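Local coordinates for putative drug/sodium antiporter (PDB 4Z3N), which probably exports the genotoxin colibactin across the bacterial cell membrane as a multidrug-type antiporter of the MATE family, at residues G318-W321 with T327-L330. Residues are numbered along the deposited sequence; the frame is centred on the assembly and turned at random.
Sequences GQNW and TRTL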
loop_
_atom_site.group_PDB
_atom_site.type_symbol
_atom_site.label_atom_id
_atom_site.label_comp_id
_atom_site.label_asym_id
_atom_site.label_seq_id
_atom_site.Cartn_x
_atom_site.Cartn_y
_atom_site.Cartn_z
ATOM N N GLY A 318 0.988 4.432 17.727
ATOM C CA GLY A 318 -0.202 3.884 18.354
ATOM C C GLY A 318 0.002 3.477 19.815
ATOM O O GLY A 318 -0.836 3.777 20.679
ATOM N N GLN A 319 1.109 2.784 20.087
ATOM C CA GLN A 319 1.416 2.277 21.422
ATOM C C GLN A 319 1.879 3.361 22.393
ATOM O O GLN A 319 1.464 3.383 23.554
ATOM C CB GLN A 319 2.465 1.166 21.339
ATOM C CG GLN A 319 1.867 -0.189 20.930
ATOM C CD GLN A 319 2.735 -1.349 21.333
ATOM O OE1 GLN A 319 3.732 -1.164 22.017
ATOM N NE2 GLN A 319 2.362 -2.555 20.922
ATOM N N ASN A 320 2.722 4.272 21.933
ATOM C CA ASN A 320 3.118 5.384 22.796
ATOM C C ASN A 320 1.969 6.354 23.053
ATOM O O ASN A 320 1.929 7.039 24.074
ATOM C CB ASN A 320 4.294 6.135 22.192
ATOM C CG ASN A 320 5.585 5.416 22.381
ATOM O OD1 ASN A 320 6.303 5.682 23.334
ATOM N ND2 ASN A 320 5.897 4.494 21.480
ATOM N N TRP A 321 1.047 6.419 22.105
ATOM C CA TRP A 321 -0.113 7.275 22.236
ATOM C C TRP A 321 -1.002 6.738 23.332
ATOM O O TRP A 321 -1.468 7.500 24.186
ATOM C CB TRP A 321 -0.875 7.354 20.921
ATOM C CG TRP A 321 -2.159 8.103 20.997
ATOM C CD1 TRP A 321 -3.406 7.582 21.195
ATOM C CD2 TRP A 321 -2.333 9.513 20.833
ATOM N NE1 TRP A 321 -4.346 8.590 21.184
ATOM C CE2 TRP A 321 -3.710 9.785 20.964
ATOM C CE3 TRP A 321 -1.458 10.572 20.586
ATOM C CZ2 TRP A 321 -4.231 11.070 20.861
ATOM C CZ3 TRP A 321 -1.976 11.853 20.494
ATOM C CH2 TRP A 321 -3.352 12.087 20.622
ATOM N N THR A 327 4.863 13.417 23.215
ATOM C CA THR A 327 6.161 13.928 22.802
ATOM C C THR A 327 6.938 12.872 22.021
ATOM O O THR A 327 7.529 13.151 20.961
ATOM C CB THR A 327 6.970 14.379 24.046
ATOM O OG1 THR A 327 6.666 15.745 24.328
ATOM C CG2 THR A 327 8.454 14.240 23.823
ATOM N N ARG A 328 6.926 11.655 22.559
ATOM C CA ARG A 328 7.638 10.554 21.962
ATOM C C ARG A 328 7.013 10.180 20.606
ATOM O O ARG A 328 7.733 9.776 19.687
ATOM C CB ARG A 328 7.650 9.365 22.920
ATOM C CG ARG A 328 8.490 8.195 22.433
ATOM C CD ARG A 328 8.849 7.210 23.538
ATOM N NE ARG A 328 9.526 6.029 22.999
ATOM C CZ ARG A 328 10.832 5.958 22.766
ATOM N NH1 ARG A 328 11.602 7.005 23.017
ATOM N NH2 ARG A 328 11.362 4.845 22.277
ATOM N N THR A 329 5.690 10.330 20.480
ATOM C CA THR A 329 5.016 10.014 19.219
ATOM C C THR A 329 5.450 11.043 18.169
ATOM O O THR A 329 5.661 10.700 17.004
ATOM C CB THR A 329 3.443 9.980 19.333
ATOM O OG1 THR A 329 2.915 11.298 19.536
ATOM C CG2 THR A 329 2.981 9.074 20.462
ATOM N N LEU A 330 5.612 12.291 18.596
ATOM C CA LEU A 330 6.113 13.344 17.725
ATOM C C LEU A 330 7.569 13.094 17.326
ATOM O O LEU A 330 7.937 13.286 16.160
ATOM C CB LEU A 330 5.987 14.709 18.403
ATOM C CG LEU A 330 4.616 15.360 18.431
ATOM C CD1 LEU A 330 4.731 16.827 18.882
ATOM C CD2 LEU A 330 3.944 15.259 17.058
#
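T329 pushes its methyl CG2 into the step between N320 and W321, and this is the snug part of the contact: CG2 lies 3.7 Å from N320 CB and equally 3.7 Å from the backbone N of W321. With chi1 at 70°, CG2 sits opposite the carbonyl carbon and reaches the facing helix, while OG1 is turned back to hydrogen-bond V326 O in its own helix and Y395 OH. From its side chain W321 adds CB, 4.2 Å from T329 CG2; its indole goes on to pack against W463 and L460 of helix 458-467. The CA atoms of N320 and T329, 6.2 Å apart, mark how near the backbones come.

The other half is more open and more polar. R328, partly exposed, runs its extended chain past the N320 amide, whose plane is turned 48° from the guanidinium. N320 OD1 lies at the guanidinium edge, 3.3 Å from R328 NE, while its ND2 bonds V316 O. The hydrogen bonds of the R328 guanidinium go elsewhere: NE donates to M23 O and NH2 to G26 O, tying the N-terminal segment to this pair.

This is a helical hairpin in the second MatE repeat of the sequence, about 23 Å from the chain centre (centre to centre): the end of helix 286-322 packs on the first turn of helix 326-358 across a short connection, with helices 382-399 and 458-467 alongside.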